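Long-range contacts in halogenase (Chondromyces crocatus, PDB 3E1T), which probably chlorinates an intermediate of chondrochloren biosynthesis, using bound flavin-adenine dinucleotide as its cofactor: residues F25-G30 / K124-R129; T54-C59 / D100-A105; S184-N189 / F361-Y366; V190-Y195 / E249-R254; K200-P205 / K263-P268. All blocks are in the same frame, centred on the assembly; numbering follows the deposited sequence.

Interaction 1. Residues F25-G30 / K124-R129; sequences FVAMRG and KGVDVR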
# COMPACT_ATOMS: atom_id res chain seq x y z
N PHE A 25 16.42 -0.25 -10.30
CA PHE A 25 16.39 0.94 -11.17
C PHE A 25 17.67 1.78 -11.14
O PHE A 25 17.98 2.49 -12.10
CB PHE A 25 15.20 1.85 -10.81
CG PHE A 25 13.87 1.41 -11.38
CD1 PHE A 25 13.80 0.70 -12.58
CD2 PHE A 25 12.69 1.74 -10.73
CE1 PHE A 25 12.57 0.30 -13.11
CE2 PHE A 25 11.46 1.35 -11.25
CZ PHE A 25 11.40 0.63 -12.44
N VAL A 26 18.37 1.77 -10.02
CA VAL A 26 19.61 2.53 -9.92
C VAL A 26 20.77 1.70 -10.51
O VAL A 26 21.61 2.23 -11.23
CB VAL A 26 19.92 3.01 -8.47
CG1 VAL A 26 21.29 3.70 -8.39
CG2 VAL A 26 18.82 3.96 -7.96
N ALA A 27 20.80 0.40 -10.20
CA ALA A 27 21.80 -0.51 -10.75
C ALA A 27 21.72 -0.60 -12.27
O ALA A 27 22.75 -0.68 -12.95
CB ALA A 27 21.67 -1.88 -10.13
N MET A 28 20.50 -0.57 -12.81
CA MET A 28 20.24 -0.52 -14.25
C MET A 28 20.91 0.68 -14.94
O MET A 28 21.10 0.66 -16.16
CB MET A 28 18.73 -0.49 -14.53
CG MET A 28 18.04 -1.84 -14.43
SD MET A 28 16.24 -1.77 -14.64
CE MET A 28 16.09 -0.78 -16.13
N ARG A 29 21.24 1.70 -14.16
CA ARG A 29 21.89 2.90 -14.68
C ARG A 29 23.41 2.78 -14.50
O ARG A 29 24.17 3.66 -14.91
CB ARG A 29 21.34 4.13 -13.94
CG ARG A 29 21.20 5.45 -14.74
CD ARG A 29 20.98 5.29 -16.25
NE ARG A 29 19.92 6.14 -16.81
CZ ARG A 29 19.89 7.48 -16.78
NH1 ARG A 29 20.84 8.19 -16.18
NH2 ARG A 29 18.87 8.12 -17.34
N GLY A 30 23.84 1.67 -13.91
CA GLY A 30 25.26 1.36 -13.76
C GLY A 30 25.89 1.95 -12.52
O GLY A 30 26.98 2.52 -12.58
N LYS A 124 20.01 -7.67 -12.23
CA LYS A 124 20.17 -6.30 -12.74
C LYS A 124 21.47 -5.69 -12.26
O LYS A 124 21.86 -4.59 -12.68
CB LYS A 124 18.97 -5.41 -12.36
CG LYS A 124 17.71 -5.69 -13.16
CD LYS A 124 17.88 -5.33 -14.63
CE LYS A 124 16.63 -5.67 -15.43
NZ LYS A 124 16.88 -5.54 -16.90
N GLY A 125 22.14 -6.41 -11.36
CA GLY A 125 23.45 -6.00 -10.87
C GLY A 125 23.48 -5.55 -9.42
O GLY A 125 24.47 -4.94 -8.99
N VAL A 126 22.41 -5.83 -8.67
CA VAL A 126 22.33 -5.38 -7.28
C VAL A 126 23.00 -6.40 -6.37
O VAL A 126 22.79 -7.60 -6.51
CB VAL A 126 20.86 -5.15 -6.80
CG1 VAL A 126 20.83 -4.79 -5.33
CG2 VAL A 126 20.17 -4.07 -7.64
N ASP A 127 23.80 -5.88 -5.45
CA ASP A 127 24.43 -6.68 -4.40
C ASP A 127 23.42 -6.94 -3.28
O ASP A 127 23.39 -6.22 -2.29
CB ASP A 127 25.66 -5.92 -3.87
CG ASP A 127 26.57 -6.78 -3.01
OD1 ASP A 127 26.14 -7.81 -2.45
OD2 ASP A 127 27.75 -6.39 -2.87
N VAL A 128 22.58 -7.97 -3.43
CA VAL A 128 21.58 -8.23 -2.39
C VAL A 128 22.07 -9.28 -1.40
O VAL A 128 22.68 -10.28 -1.77
CB VAL A 128 20.13 -8.52 -2.93
CG1 VAL A 128 19.99 -8.14 -4.39
CG2 VAL A 128 19.69 -9.97 -2.69
N ARG A 129 21.81 -9.03 -0.12
CA ARG A 129 22.26 -9.92 0.94
C ARG A 129 21.15 -10.14 1.94
O ARG A 129 20.76 -9.22 2.66
CB ARG A 129 23.52 -9.34 1.60
CG ARG A 129 24.78 -9.61 0.78
CD ARG A 129 25.70 -8.41 0.71
NE ARG A 129 26.53 -8.30 1.91
CZ ARG A 129 27.68 -7.63 1.97
NH1 ARG A 129 28.17 -7.00 0.90
NH2 ARG A 129 28.34 -7.60 3.12
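Ala27, Met28 and Lys124 carry a contact in the Rossmann-type FAD-binding fold, where the end of helix 17-27 packs beside the turn leading into strand 127-129, an edge strand of the parallel five-stranded sheet. Ala27 illustrates how a small residue lets backbones come close: its CB faces the turn, 3.7 Å from Lys124 O. A Schellman motif at Gly125, with positive phi, ends helix 110-123 and turns the chain past this methyl group. Met28 and Lys124 cross obliquely at the more exposed end of the contact. Lys124 is bent at chi2 (-66°), which places its CD 3.5 Å from Met28 CG, a tight carbon pair, while CE lies 4.0 Å from Met28 SD. An alanine in place of Met28 would probably open a gap here and leave the lysine's aliphatic chain freer to turn. On the buried side, where Val33 of the neighbouring strand touches both residues, Val126 CG2 meets Ala27 CB at 3.6 Å.

Interaction 2. Residues T54-C59 / D100-A105; sequences TVHGIC and DPYGFA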
# COMPACT_ATOMS: atom_id res chain seq x y z
N THR A 54 1.53 -1.05 -11.71
CA THR A 54 2.66 -1.87 -11.28
C THR A 54 2.91 -3.03 -12.25
O THR A 54 4.04 -3.26 -12.66
CB THR A 54 2.42 -2.43 -9.85
OG1 THR A 54 1.91 -1.39 -9.01
CG2 THR A 54 3.71 -2.97 -9.27
N VAL A 55 1.85 -3.74 -12.62
CA VAL A 55 1.97 -4.89 -13.52
C VAL A 55 2.42 -4.50 -14.94
O VAL A 55 3.33 -5.12 -15.49
CB VAL A 55 0.65 -5.71 -13.56
CG1 VAL A 55 0.63 -6.67 -14.75
CG2 VAL A 55 0.46 -6.48 -12.24
N HIS A 56 1.82 -3.46 -15.50
CA HIS A 56 2.13 -3.06 -16.88
C HIS A 56 3.11 -1.90 -16.99
O HIS A 56 3.75 -1.73 -18.03
CB HIS A 56 0.86 -2.73 -17.65
CG HIS A 56 -0.07 -3.88 -17.81
ND1 HIS A 56 -0.12 -4.64 -18.96
CD2 HIS A 56 -0.98 -4.41 -16.96
CE1 HIS A 56 -1.03 -5.58 -18.82
NE2 HIS A 56 -1.56 -5.47 -17.61
N GLY A 57 3.22 -1.11 -15.93
CA GLY A 57 4.16 -0.00 -15.91
C GLY A 57 5.48 -0.40 -15.29
O GLY A 57 6.48 -0.54 -15.99
N ILE A 58 5.49 -0.59 -13.97
CA ILE A 58 6.71 -0.86 -13.21
C ILE A 58 7.39 -2.16 -13.64
O ILE A 58 8.57 -2.15 -13.98
CB ILE A 58 6.46 -0.88 -11.66
CG1 ILE A 58 5.90 0.46 -11.18
CG2 ILE A 58 7.72 -1.24 -10.89
CD1 ILE A 58 6.79 1.67 -11.40
N CYS A 59 6.64 -3.26 -13.61
CA CYS A 59 7.19 -4.57 -13.93
C CYS A 59 7.69 -4.71 -15.37
O CYS A 59 8.52 -5.56 -15.65
CB CYS A 59 6.20 -5.67 -13.58
SG CYS A 59 5.91 -5.80 -11.81
N ASP A 100 -6.81 -4.07 -24.03
CA ASP A 100 -6.21 -2.76 -24.30
C ASP A 100 -5.31 -2.29 -23.13
O ASP A 100 -5.39 -2.86 -22.04
CB ASP A 100 -7.27 -1.72 -24.73
CG ASP A 100 -8.26 -1.40 -23.64
OD1 ASP A 100 -8.32 -0.22 -23.22
OD2 ASP A 100 -9.00 -2.31 -23.23
N PRO A 101 -4.45 -1.27 -23.36
CA PRO A 101 -3.34 -0.97 -22.44
C PRO A 101 -3.75 -0.84 -20.97
O PRO A 101 -4.78 -0.24 -20.66
CB PRO A 101 -2.80 0.36 -22.95
CG PRO A 101 -3.17 0.40 -24.39
CD PRO A 101 -4.48 -0.33 -24.50
N TYR A 102 -2.92 -1.41 -20.09
CA TYR A 102 -3.14 -1.43 -18.63
C TYR A 102 -4.46 -2.10 -18.26
O TYR A 102 -5.16 -1.66 -17.34
CB TYR A 102 -3.05 -0.01 -18.04
CG TYR A 102 -1.74 0.69 -18.34
CD1 TYR A 102 -0.63 0.54 -17.50
CD2 TYR A 102 -1.62 1.52 -19.46
CE1 TYR A 102 0.57 1.19 -17.78
CE2 TYR A 102 -0.41 2.17 -19.75
CZ TYR A 102 0.67 2.00 -18.90
OH TYR A 102 1.85 2.64 -19.18
N GLY A 103 -4.79 -3.18 -18.98
CA GLY A 103 -6.10 -3.81 -18.86
C GLY A 103 -6.33 -4.66 -17.63
O GLY A 103 -7.48 -4.84 -17.21
N PHE A 104 -5.26 -5.20 -17.05
CA PHE A 104 -5.37 -6.15 -15.95
C PHE A 104 -4.19 -6.11 -14.97
O PHE A 104 -3.19 -5.44 -15.20
CB PHE A 104 -5.51 -7.57 -16.52
CG PHE A 104 -4.24 -8.09 -17.16
CD1 PHE A 104 -3.34 -8.87 -16.43
CD2 PHE A 104 -3.96 -7.79 -18.49
CE1 PHE A 104 -2.17 -9.34 -17.02
CE2 PHE A 104 -2.79 -8.27 -19.09
CZ PHE A 104 -1.89 -9.05 -18.35
N ALA A 105 -4.32 -6.87 -13.89
CA ALA A 105 -3.22 -7.07 -12.95
C ALA A 105 -3.23 -8.52 -12.46
O ALA A 105 -3.88 -9.37 -13.07
CB ALA A 105 -3.33 -6.10 -11.78
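His56 reaches from helix 52-61 into the bend of loop 100-105, an example of one ring fitted atom by atom. Its CB lies 3.6 Å from Tyr102 CD1. CG stands anti to the carbonyl carbon (chi1 -63°), and Tyr102 CA lies over one face of the imidazole in a CH-pi contact, 4.2 Å from its centroid. CD2 and NE2 then approach Phe104 O, NE2 at 2.9 Å, with this oxygen near the plane of the imidazole. At the tip, the edge of His56 meets the face of Phe104 in a T-shaped stack, planes 86° apart: NE2 stands over the centre of the phenyl ring and CE1 is 3.2 Å from Phe104 CE2. An alanine at Phe104 would probably leave the imidazole edge without this aromatic face and open a gap beside it. Deeper in, Val55 CG2 packs on Ala105 CB at 3.8 Å. Helix 65-69 also touches Val55, helix 315-333 covers Thr54 and Ile58, and Ala105 begins strand 105-106, hydrogen-bonded through its backbone to Lys76.

Interaction 3. Residues S184-N189 / F361-Y366; sequences SRFFQN and FLVAFY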
# COMPACT_ATOMS: atom_id res chain seq x y z
N SER A 184 -3.31 8.45 11.04
CA SER A 184 -4.63 8.92 10.65
C SER A 184 -5.66 8.51 11.68
O SER A 184 -5.69 7.34 12.08
CB SER A 184 -5.04 8.30 9.33
OG SER A 184 -6.43 8.52 9.08
N ARG A 185 -6.52 9.44 12.08
CA ARG A 185 -7.63 9.10 12.98
C ARG A 185 -8.83 8.47 12.25
O ARG A 185 -9.68 7.82 12.87
CB ARG A 185 -8.04 10.32 13.81
CG ARG A 185 -6.92 10.81 14.69
CD ARG A 185 -7.34 11.92 15.66
NE ARG A 185 -6.26 12.90 15.82
CZ ARG A 185 -5.17 12.74 16.57
NH1 ARG A 185 -4.97 11.61 17.26
NH2 ARG A 185 -4.26 13.70 16.62
N PHE A 186 -8.90 8.65 10.94
CA PHE A 186 -9.98 8.08 10.14
C PHE A 186 -9.85 6.57 9.96
O PHE A 186 -10.79 5.84 10.20
CB PHE A 186 -10.08 8.75 8.77
CG PHE A 186 -11.35 8.41 8.02
CD1 PHE A 186 -12.52 9.12 8.26
CD2 PHE A 186 -11.37 7.36 7.11
CE1 PHE A 186 -13.70 8.79 7.59
CE2 PHE A 186 -12.53 7.01 6.43
CZ PHE A 186 -13.71 7.73 6.67
N PHE A 187 -8.68 6.13 9.49
CA PHE A 187 -8.44 4.72 9.21
C PHE A 187 -7.90 3.99 10.45
O PHE A 187 -6.87 3.32 10.40
CB PHE A 187 -7.50 4.57 8.01
CG PHE A 187 -8.02 5.21 6.75
CD1 PHE A 187 -9.02 4.59 6.00
CD2 PHE A 187 -7.55 6.45 6.33
CE1 PHE A 187 -9.52 5.19 4.85
CE2 PHE A 187 -8.04 7.04 5.18
CZ PHE A 187 -9.02 6.39 4.42
N GLN A 188 -8.63 4.13 11.55
CA GLN A 188 -8.25 3.53 12.83
C GLN A 188 -8.83 2.12 12.89
O GLN A 188 -9.77 1.84 13.66
CB GLN A 188 -8.78 4.40 13.97
CG GLN A 188 -8.05 4.25 15.29
CD GLN A 188 -8.38 5.38 16.25
OE1 GLN A 188 -8.10 6.55 15.97
NE2 GLN A 188 -9.01 5.05 17.37
N ASN A 189 -8.27 1.25 12.06
CA ASN A 189 -8.82 -0.07 11.81
C ASN A 189 -7.76 -1.13 12.12
O ASN A 189 -6.56 -0.83 12.16
CB ASN A 189 -9.24 -0.23 10.35
CG ASN A 189 -10.07 0.93 9.82
OD1 ASN A 189 -10.03 1.24 8.62
ND2 ASN A 189 -10.85 1.56 10.70
N PHE A 361 -9.85 9.83 -1.81
CA PHE A 361 -10.86 8.99 -2.40
C PHE A 361 -11.38 7.92 -1.44
O PHE A 361 -12.57 7.58 -1.47
CB PHE A 361 -10.35 8.35 -3.68
CG PHE A 361 -11.32 7.39 -4.30
CD1 PHE A 361 -12.50 7.86 -4.89
CD2 PHE A 361 -11.09 6.03 -4.28
CE1 PHE A 361 -13.41 6.97 -5.45
CE2 PHE A 361 -11.99 5.14 -4.83
CZ PHE A 361 -13.16 5.61 -5.43
N LEU A 362 -10.48 7.37 -0.61
CA LEU A 362 -10.88 6.31 0.32
C LEU A 362 -11.76 6.82 1.45
O LEU A 362 -12.63 6.09 1.91
CB LEU A 362 -9.69 5.54 0.87
CG LEU A 362 -8.83 4.67 -0.08
CD1 LEU A 362 -8.05 3.67 0.76
CD2 LEU A 362 -9.60 3.94 -1.15
N VAL A 363 -11.50 8.05 1.94
CA VAL A 363 -12.37 8.70 2.93
C VAL A 363 -13.79 8.79 2.32
O VAL A 363 -14.75 8.33 2.94
CB VAL A 363 -11.86 10.13 3.37
CG1 VAL A 363 -12.92 10.88 4.25
CG2 VAL A 363 -10.54 10.04 4.15
N ALA A 364 -13.91 9.33 1.11
CA ALA A 364 -15.22 9.41 0.44
C ALA A 364 -15.85 8.02 0.18
O ALA A 364 -17.07 7.86 0.30
CB ALA A 364 -15.15 10.25 -0.86
N PHE A 365 -15.02 7.02 -0.14
CA PHE A 365 -15.50 5.66 -0.39
C PHE A 365 -16.03 4.99 0.88
O PHE A 365 -17.09 4.34 0.84
CB PHE A 365 -14.42 4.78 -1.04
CG PHE A 365 -14.96 3.50 -1.61
CD1 PHE A 365 -15.75 3.51 -2.76
CD2 PHE A 365 -14.69 2.29 -1.01
CE1 PHE A 365 -16.25 2.33 -3.29
CE2 PHE A 365 -15.18 1.11 -1.54
CZ PHE A 365 -15.97 1.13 -2.68
N TYR A 366 -15.30 5.12 1.99
CA TYR A 366 -15.81 4.70 3.29
C TYR A 366 -17.14 5.40 3.65
O TYR A 366 -18.07 4.77 4.15
CB TYR A 366 -14.78 4.96 4.38
CG TYR A 366 -13.85 3.80 4.67
CD1 TYR A 366 -12.78 3.51 3.83
CD2 TYR A 366 -14.04 3.00 5.80
CE1 TYR A 366 -11.91 2.43 4.12
CE2 TYR A 366 -13.19 1.95 6.09
CZ TYR A 366 -12.11 1.67 5.24
OH TYR A 366 -11.29 0.61 5.52
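Phe186 and Phe187, consecutive in the loop before strand 189-197, both turn ring edges toward the face of Tyr366 on helix 340-368, an example of one aromatic ring serving two neighbours. The Phe187 pair is edge-to-face, with centroids 5.5 Å apart and planes at 81°; CE1 of Phe187 lies 3.7 Å from Tyr366 CE1. The Phe186 pair is offset, its CE2 coming 3.7 Å from CB of Tyr366 near the plane of the phenyl ring. Between them Val363 splits its methyls: CG1 sits over one face of Phe186, 4.2 Å from the ring centroid, and CG2 touches Phe187 CZ. The same CZ reaches Leu362 CB at 3.7 Å.

Several groups hold this first shell in place. CG of Phe186 is anti to the backbone N (chi1 -168°), which carries it toward the helix. Phe186 CD2 lies 3.5 Å above the centre of the Phe187 ring, and the two phenyls brace each other. Ser184 OG accepts weak hydrogen bonds from the backbone N of both phenylalanines and is itself bonded to Tyr359 OH, while the Tyr359 ring makes an edge-to-face contact with Phe187. The Tyr366 hydroxyl is hydrogen-bonded to Asp309 and Trp219, which fixes the polar end of a buried ring. The whole is an aromatic cluster joining helix 340-368 to the loop that enters strand 189-197, with the side chain of Asn189 about 8 Å from the bound FAD.

Interaction 4. Residues V190-Y195 / E249-R254; sequences VALYGY and EAALLR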
# COMPACT_ATOMS: atom_id res chain seq x y z
N VAL A 190 -8.23 -2.36 12.36
CA VAL A 190 -7.36 -3.51 12.48
C VAL A 190 -7.81 -4.56 11.47
O VAL A 190 -9.01 -4.79 11.29
CB VAL A 190 -7.36 -4.09 13.91
CG1 VAL A 190 -6.88 -3.05 14.91
CG2 VAL A 190 -8.75 -4.56 14.29
N ALA A 191 -6.86 -5.18 10.78
CA ALA A 191 -7.17 -6.28 9.88
C ALA A 191 -6.84 -7.62 10.55
O ALA A 191 -5.81 -7.75 11.22
CB ALA A 191 -6.43 -6.15 8.58
N LEU A 192 -7.72 -8.59 10.37
CA LEU A 192 -7.55 -9.93 10.92
C LEU A 192 -7.73 -10.87 9.75
O LEU A 192 -8.79 -10.89 9.13
CB LEU A 192 -8.63 -10.19 11.97
CG LEU A 192 -8.62 -11.53 12.70
CD1 LEU A 192 -7.35 -11.68 13.55
CD2 LEU A 192 -9.85 -11.63 13.57
N TYR A 193 -6.69 -11.64 9.41
CA TYR A 193 -6.72 -12.39 8.16
C TYR A 193 -6.11 -13.79 8.21
O TYR A 193 -5.15 -14.04 8.93
CB TYR A 193 -6.11 -11.57 7.02
CG TYR A 193 -4.61 -11.40 7.10
CD1 TYR A 193 -3.76 -12.31 6.47
CD2 TYR A 193 -4.04 -10.32 7.80
CE1 TYR A 193 -2.39 -12.17 6.53
CE2 TYR A 193 -2.65 -10.17 7.87
CZ TYR A 193 -1.83 -11.11 7.22
OH TYR A 193 -0.46 -11.02 7.26
N GLY A 194 -6.70 -14.69 7.42
CA GLY A 194 -6.17 -16.04 7.24
C GLY A 194 -6.28 -16.52 5.80
O GLY A 194 -6.56 -15.74 4.88
N TYR A 195 -6.07 -17.82 5.61
CA TYR A 195 -6.12 -18.41 4.27
C TYR A 195 -6.99 -19.64 4.24
O TYR A 195 -6.98 -20.46 5.16
CB TYR A 195 -4.71 -18.73 3.77
CG TYR A 195 -3.88 -17.48 3.60
CD1 TYR A 195 -3.81 -16.83 2.38
CD2 TYR A 195 -3.17 -16.94 4.68
CE1 TYR A 195 -3.05 -15.68 2.22
CE2 TYR A 195 -2.42 -15.78 4.53
CZ TYR A 195 -2.36 -15.16 3.31
OH TYR A 195 -1.61 -14.03 3.15
N GLU A 249 -8.76 -17.11 15.95
CA GLU A 249 -9.52 -17.93 15.01
C GLU A 249 -11.02 -17.77 15.21
O GLU A 249 -11.76 -17.63 14.23
CB GLU A 249 -9.12 -19.42 15.10
CG GLU A 249 -9.89 -20.32 14.12
CD GLU A 249 -9.48 -21.79 14.14
OE1 GLU A 249 -8.65 -22.19 15.00
OE2 GLU A 249 -9.99 -22.56 13.30
N ALA A 250 -11.45 -17.77 16.47
CA ALA A 250 -12.87 -17.68 16.82
C ALA A 250 -13.47 -16.33 16.43
O ALA A 250 -14.64 -16.26 16.05
CB ALA A 250 -13.07 -17.96 18.31
N ALA A 251 -12.67 -15.27 16.54
CA ALA A 251 -13.08 -13.93 16.14
C ALA A 251 -13.34 -13.83 14.64
O ALA A 251 -14.35 -13.28 14.22
CB ALA A 251 -12.03 -12.91 16.56
N LEU A 252 -12.42 -14.37 13.84
CA LEU A 252 -12.56 -14.29 12.39
C LEU A 252 -13.71 -15.18 11.91
O LEU A 252 -14.51 -14.75 11.08
CB LEU A 252 -11.25 -14.65 11.68
CG LEU A 252 -11.17 -14.56 10.15
CD1 LEU A 252 -11.39 -13.13 9.63
CD2 LEU A 252 -9.82 -15.11 9.68
N LEU A 253 -13.78 -16.39 12.45
CA LEU A 253 -14.84 -17.34 12.09
C LEU A 253 -16.22 -16.75 12.35
O LEU A 253 -17.10 -16.83 11.49
CB LEU A 253 -14.66 -18.68 12.83
CG LEU A 253 -14.10 -19.87 12.02
CD1 LEU A 253 -13.32 -19.47 10.75
CD2 LEU A 253 -13.26 -20.78 12.90
N ARG A 254 -16.38 -16.13 13.51
CA ARG A 254 -17.61 -15.41 13.84
C ARG A 254 -17.88 -14.21 12.94
O ARG A 254 -19.04 -13.93 12.63
CB ARG A 254 -17.64 -15.00 15.32
CG ARG A 254 -18.96 -14.39 15.76
CD ARG A 254 -20.14 -15.23 15.25
NE ARG A 254 -21.44 -14.61 15.54
CZ ARG A 254 -22.32 -15.09 16.41
NH1 ARG A 254 -22.05 -16.19 17.10
NH2 ARG A 254 -23.48 -14.46 16.59
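Ala251 and Leu252 meet Leu192 of the strand from a helical turn closed by a 3.0 Å hydrogen bond from Leu253 N to Glu249 O. No hydrogen bond crosses the contact, so it stands as an example of purely apolar helix-on-sheet packing. Leu192 does most of the work from the strand: CG is anti to the backbone N (chi1 -178°), which carries the branch toward the helix, and CD2 lies 3.8 Å from Leu252 CB and 3.9 Å from Ala251 CB. Leu252 likewise has CG anti to its backbone N, and the two leucines slide past each other in opposite directions. Leu252 CD1 lies 3.5 Å from Leu192 O, and Leu252 CD2 3.9 Å from Gly194 N.

Helix 248-257 thus lies across strand 189-197 of the large mixed sheet, the short segments meeting at 90° with axes 8.9 Å apart. Within that sheet the strand is hydrogen-bonded to strands 229-237 and 281-284, and Leu252 also touches Ala234. Tyr193 points away from the helix, and Ala191 touches the bound FAD, consistent with the strand having the helix on one face and the cofactor on the other. Beyond, Tyr195 OH is hydrogen-bonded to both Glu48 and His44.

Interaction 5. Residues K200-P205 / K263-P268; sequences KRLPAP and KEYLAP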
# COMPACT_ATOMS: atom_id res chain seq x y z
N LYS A 200 -15.30 -20.76 -2.92
CA LYS A 200 -15.94 -20.44 -4.19
C LYS A 200 -15.29 -19.25 -4.86
O LYS A 200 -14.43 -18.57 -4.27
CB LYS A 200 -17.44 -20.18 -3.99
CG LYS A 200 -18.19 -21.31 -3.29
CD LYS A 200 -19.64 -21.37 -3.72
CE LYS A 200 -20.41 -20.15 -3.24
NZ LYS A 200 -21.74 -20.04 -3.91
N ARG A 201 -15.70 -19.00 -6.09
CA ARG A 201 -15.17 -17.90 -6.89
C ARG A 201 -16.30 -17.03 -7.45
O ARG A 201 -17.46 -17.46 -7.52
CB ARG A 201 -14.30 -18.45 -8.02
CG ARG A 201 -13.09 -19.27 -7.54
CD ARG A 201 -11.88 -18.38 -7.44
NE ARG A 201 -10.73 -19.00 -6.77
CZ ARG A 201 -10.54 -19.02 -5.45
NH1 ARG A 201 -11.44 -18.49 -4.64
NH2 ARG A 201 -9.45 -19.56 -4.95
N LEU A 202 -15.94 -15.81 -7.84
CA LEU A 202 -16.87 -14.91 -8.52
C LEU A 202 -17.27 -15.47 -9.89
O LEU A 202 -16.50 -16.23 -10.50
CB LEU A 202 -16.25 -13.51 -8.66
CG LEU A 202 -16.11 -12.66 -7.38
CD1 LEU A 202 -15.21 -11.47 -7.63
CD2 LEU A 202 -17.46 -12.19 -6.82
N PRO A 203 -18.48 -15.10 -10.38
CA PRO A 203 -19.06 -15.66 -11.60
C PRO A 203 -18.36 -15.21 -12.88
O PRO A 203 -17.33 -14.54 -12.82
CB PRO A 203 -20.50 -15.10 -11.61
CG PRO A 203 -20.71 -14.45 -10.29
CD PRO A 203 -19.36 -14.10 -9.75
N ALA A 204 -18.96 -15.59 -14.02
CA ALA A 204 -18.63 -15.05 -15.34
C ALA A 204 -17.16 -15.27 -15.68
O ALA A 204 -16.63 -16.34 -15.35
CB ALA A 204 -19.02 -13.57 -15.42
N PRO A 205 -16.49 -14.29 -16.34
CA PRO A 205 -15.04 -14.37 -16.48
C PRO A 205 -14.30 -13.66 -15.33
O PRO A 205 -13.13 -13.29 -15.48
CB PRO A 205 -14.79 -13.64 -17.79
CG PRO A 205 -15.87 -12.59 -17.85
CD PRO A 205 -17.02 -13.08 -17.00
N LYS A 263 -19.69 -15.78 4.08
CA LYS A 263 -20.19 -17.04 4.66
C LYS A 263 -20.43 -18.09 3.57
O LYS A 263 -19.98 -19.24 3.69
CB LYS A 263 -21.47 -16.81 5.47
CG LYS A 263 -21.99 -18.09 6.16
CD LYS A 263 -22.99 -17.79 7.26
CE LYS A 263 -23.73 -19.06 7.72
NZ LYS A 263 -22.83 -20.22 8.03
N GLU A 264 -21.11 -17.69 2.50
CA GLU A 264 -21.40 -18.64 1.42
C GLU A 264 -20.16 -19.03 0.61
O GLU A 264 -19.97 -20.21 0.30
CB GLU A 264 -22.57 -18.16 0.54
CG GLU A 264 -22.25 -17.09 -0.47
CD GLU A 264 -23.11 -17.23 -1.73
OE1 GLU A 264 -24.06 -16.44 -1.90
OE2 GLU A 264 -22.84 -18.14 -2.55
N TYR A 265 -19.29 -18.07 0.31
CA TYR A 265 -18.09 -18.38 -0.46
C TYR A 265 -17.14 -19.32 0.28
O TYR A 265 -16.37 -20.04 -0.36
CB TYR A 265 -17.37 -17.11 -0.92
CG TYR A 265 -17.92 -16.51 -2.19
CD1 TYR A 265 -19.29 -16.31 -2.35
CD2 TYR A 265 -17.08 -16.14 -3.23
CE1 TYR A 265 -19.81 -15.75 -3.50
CE2 TYR A 265 -17.59 -15.59 -4.41
CZ TYR A 265 -18.96 -15.40 -4.53
OH TYR A 265 -19.49 -14.85 -5.67
N LEU A 266 -17.21 -19.33 1.61
CA LEU A 266 -16.31 -20.18 2.41
C LEU A 266 -16.94 -21.46 2.96
O LEU A 266 -16.24 -22.30 3.55
CB LEU A 266 -15.64 -19.38 3.54
CG LEU A 266 -14.65 -18.28 3.12
CD1 LEU A 266 -14.13 -17.54 4.34
CD2 LEU A 266 -13.47 -18.80 2.28
N ALA A 267 -18.25 -21.62 2.76
CA ALA A 267 -18.95 -22.85 3.15
C ALA A 267 -18.27 -24.14 2.65
O ALA A 267 -18.10 -25.07 3.44
CB ALA A 267 -20.43 -22.80 2.74
N PRO A 268 -17.86 -24.19 1.36
CA PRO A 268 -17.14 -25.38 0.89
C PRO A 268 -15.70 -25.48 1.39
O PRO A 268 -15.04 -26.50 1.16
CB PRO A 268 -17.13 -25.21 -0.64
CG PRO A 268 -18.05 -24.10 -0.94
CD PRO A 268 -18.07 -23.23 0.27
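Helix 260-266 and the loop that follows strand 189-197 are tied together where Lys200 meets Tyr265 and Glu264, a pairing that shows one residue using both its backbone and its side chain. Lys200 N donates a hydrogen bond to Tyr265 O at 2.9 Å. The side chain then runs past the helix: CB lies over one face of the Tyr265 ring, toward its rim, and CG touches Pro268 CG at 3.7 Å. A bend at chi3 (-67°) places CE 3.2 Å from Glu264 OE2, and NZ completes a salt bridge to that oxygen at 2.6 Å. The lysine and glutamate chains cross at about a right angle.

Tyr265 fills the more buried side. Its CE2 comes 3.6 Å from Arg201 C, and its OH lies 3.5 Å from Leu202 CD2. Arg201 itself turns its guanidinium elsewhere, hydrogen-bonding to Ser226 O and Thr230, with a weak bond from NH1 back to Lys200 O. Strand 218-224 lies behind the contact: Tyr222 meets the Tyr265 ring edge-to-face, its hydroxyl is hydrogen-bonded to Lys200 O, and it touches Leu266 of the helix.

Overall arrangement
Taken together, the five contacts differ in burial and in chemistry. Interactions 3 and 4 are buried and share one element, the chain running from loop 184-189 into strand 189-197; the first is aromatic, the second aliphatic. Interaction 5, whose centre lies about 26 Å from that of the chain, is by contrast partly exposed and brings in a salt bridge and a backbone hydrogen bond. Its helix follows that of interaction 4 in the chain, and their segments alternate along the sequence, with nearest atoms about 7 Å apart. Interactions 1 and 2 are also partly buried, and touch through Phe25 and Ile58. Interaction 1 mixes a methyl contact with a lysine's aliphatic chain; interaction 2 relies on an imidazole.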